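Local structure of 3-dehydroquinate dehydratase (Zymomonas mobilis subsp. mobilis, 6SMF) at residues I79-A84 with I104-S109. The protein probably catalyses the trans-dehydration of 3-dehydroquinate to 3-dehydroshikimate through an enolate intermediate, a step of the shikimate pathway to chorismate. Residues are numbered along the deposited sequence; the frame is centred on the assembly and turned at random.
Sequences ILNAAA and IEVHLS. With FLC (citrate anion), chain E.
Ile104 O accepts the backbone N-H of Leu80 at 2.8 Å, one of the backbone bonds that pair the two parallel strands. Glu105 follows on the face of the sheet shared with Leu80. Glu105 OE2 takes the N-H of His107 NE2 at 2.6 Å, from above the carboxylate plane. Ser121 OG also bonds Glu105 OE2 and Thr130 OG1 bonds OE1, so both oxygens are held. Val106 N gives the next backbone bond, to Leu80 O. Val106 CG2 meets Ile79 CG2 at 3.7 Å, the two side chains crossing at a slant, and helix 136-147 covers the valine. Val106 O lies over the face of the Asn81 amide, 3.0 Å from Asn81 CG, with no hydrogen bond. Chi1 (-172°) sets Asn81 CG there, anti to the backbone N. His107 turns its ring edge to the citrate, probably a crystallisation component. His107 ND1 reaches the citrate hydroxyl OHB at 2.8 Å, and OHB in turn donates to Asn81 OD1. OD1 also takes Ala83 N in an Asx turn, while Asn81 ND2 bonds citrate OB1 at 2.9 Å. Leu108 N donates to the same OB1, and Ser109 grips OB2 through both N and OG. Asn81, Leu108 and Ser109 are predicted substrate-binding residues and His107 the predicted proton donor. The citrate therefore probably marks the type II dehydroquinase active site, at the C-terminal ends of neighbouring parallel strands in a beta-alpha-beta unit.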
loop_
_atom_site.group_PDB
_atom_site.type_symbol
_atom_site.label_atom_id
_atom_site.label_comp_id
_atom_site.label_asym_id
_atom_site.label_seq_id
_atom_site.Cartn_x
_atom_site.Cartn_y
_atom_site.Cartn_z
ATOM N N ILE A 79 33.511 -10.520 0.636
ATOM C CA ILE A 79 33.047 -9.311 1.346
ATOM C C ILE A 79 32.484 -8.438 0.237
ATOM O O ILE A 79 33.225 -8.192 -0.725
ATOM C CB ILE A 79 34.208 -8.667 2.100
ATOM C CG1 ILE A 79 34.735 -9.568 3.230
ATOM C CG2 ILE A 79 33.811 -7.298 2.591
ATOM C CD1 ILE A 79 36.133 -9.164 3.772
ATOM N N LEU A 80 31.201 -8.088 0.323
ATOM C CA LEU A 80 30.473 -7.421 -0.781
ATOM C C LEU A 80 29.832 -6.141 -0.265
ATOM O O LEU A 80 29.037 -6.206 0.669
ATOM C CB LEU A 80 29.404 -8.365 -1.340
ATOM C CG LEU A 80 28.533 -7.762 -2.434
ATOM C CD1 LEU A 80 29.395 -7.286 -3.612
ATOM C CD2 LEU A 80 27.477 -8.775 -2.873
ATOM N N ASN A 81 30.236 -5.022 -0.847
ATOM C CA ASN A 81 29.573 -3.708 -0.725
ATOM C C ASN A 81 29.016 -3.383 -2.112
ATOM O O ASN A 81 29.751 -2.857 -2.934
ATOM C CB ASN A 81 30.552 -2.662 -0.192
ATOM C CG ASN A 81 29.812 -1.391 0.101
ATOM O OD1 ASN A 81 28.700 -1.255 -0.385
ATOM N ND2 ASN A 81 30.399 -0.485 0.870
ATOM N N ALA A 82 27.790 -3.793 -2.401
ATOM C CA ALA A 82 27.115 -3.586 -3.703
ATOM C C ALA A 82 26.682 -2.122 -3.874
ATOM O O ALA A 82 26.111 -1.806 -4.900
ATOM C CB ALA A 82 25.938 -4.522 -3.796
ATOM N N ALA A 83 26.942 -1.258 -2.902
ATOM C CA ALA A 83 26.510 0.166 -2.907
ATOM C C ALA A 83 25.028 0.248 -3.330
ATOM O O ALA A 83 24.220 -0.523 -2.736
ATOM C CB ALA A 83 27.405 0.986 -3.776
ATOM N N ALA A 84 24.649 1.089 -4.308
ATOM C CA ALA A 84 23.213 1.303 -4.626
ATOM C C ALA A 84 22.566 0.010 -5.126
ATOM O O ALA A 84 21.384 -0.097 -4.986
ATOM C CB ALA A 84 23.019 2.389 -5.642
ATOM N N ILE A 104 29.642 -11.841 3.072
ATOM C CA ILE A 104 29.428 -10.821 4.131
ATOM C C ILE A 104 29.096 -9.476 3.470
ATOM O O ILE A 104 29.914 -8.972 2.638
ATOM C CB ILE A 104 30.665 -10.730 5.017
ATOM C CG1 ILE A 104 30.924 -12.064 5.698
ATOM C CG2 ILE A 104 30.502 -9.604 6.019
ATOM C CD1 ILE A 104 32.299 -12.146 6.298
ATOM N N GLU A 105 27.927 -8.934 3.800
ATOM C CA GLU A 105 27.503 -7.597 3.338
ATOM C C GLU A 105 28.285 -6.570 4.146
ATOM O O GLU A 105 28.347 -6.714 5.368
ATOM C CB GLU A 105 26.008 -7.400 3.558
ATOM C CG GLU A 105 25.450 -6.181 2.869
ATOM C CD GLU A 105 23.958 -5.959 3.113
ATOM O OE1 GLU A 105 23.319 -6.722 3.955
ATOM O OE2 GLU A 105 23.423 -5.012 2.457
ATOM N N VAL A 106 28.822 -5.556 3.471
ATOM C CA VAL A 106 29.518 -4.407 4.100
ATOM C C VAL A 106 28.951 -3.086 3.570
ATOM O O VAL A 106 28.710 -2.972 2.371
ATOM C CB VAL A 106 31.027 -4.542 3.873
ATOM C CG1 VAL A 106 31.716 -3.215 3.970
ATOM C CG2 VAL A 106 31.601 -5.505 4.879
ATOM N N HIS A 107 28.736 -2.138 4.479
ATOM C CA HIS A 107 28.478 -0.716 4.181
ATOM C C HIS A 107 29.356 0.138 5.103
ATOM O O HIS A 107 29.442 -0.150 6.311
ATOM C CB HIS A 107 26.991 -0.329 4.333
ATOM C CG HIS A 107 26.082 -1.265 3.616
ATOM N ND1 HIS A 107 25.980 -1.284 2.246
ATOM C CD2 HIS A 107 25.258 -2.232 4.083
ATOM C CE1 HIS A 107 25.090 -2.182 1.908
ATOM N NE2 HIS A 107 24.644 -2.789 3.029
ATOM N N LEU A 108 29.946 1.177 4.524
ATOM C CA LEU A 108 30.620 2.255 5.257
ATOM C C LEU A 108 29.622 2.940 6.180
ATOM O O LEU A 108 29.938 3.133 7.358
ATOM C CB LEU A 108 31.175 3.242 4.232
ATOM C CG LEU A 108 32.241 2.717 3.270
ATOM C CD1 LEU A 108 32.353 3.670 2.081
ATOM C CD2 LEU A 108 33.587 2.571 3.988
ATOM N N SER A 109 28.505 3.410 5.620
ATOM C CA SER A 109 27.472 4.159 6.377
ATOM C C SER A 109 26.462 3.128 6.901
ATOM O O SER A 109 26.576 1.922 6.548
ATOM C CB SER A 109 26.824 5.179 5.512
ATOM O OG SER A 109 26.057 4.517 4.524
HETATM C CAC FLC E . 24.297 2.088 0.535
HETATM C CA FLC E . 25.473 2.524 1.424
HETATM C CB FLC E . 26.868 2.211 0.853
HETATM C CBC FLC E . 27.994 2.529 1.837
HETATM C CG FLC E . 27.163 3.010 -0.427
HETATM C CGC FLC E . 27.914 4.336 -0.313
HETATM O OA1 FLC E . 24.270 2.526 -0.663
HETATM O OA2 FLC E . 23.421 1.302 1.017
HETATM O OB1 FLC E . 29.004 1.972 1.672
HETATM O OB2 FLC E . 27.790 3.239 2.707
HETATM O OG1 FLC E . 28.775 4.610 -1.219
HETATM O OG2 FLC E . 27.555 5.157 0.553
HETATM O OHB FLC E . 26.851 0.811 0.585
#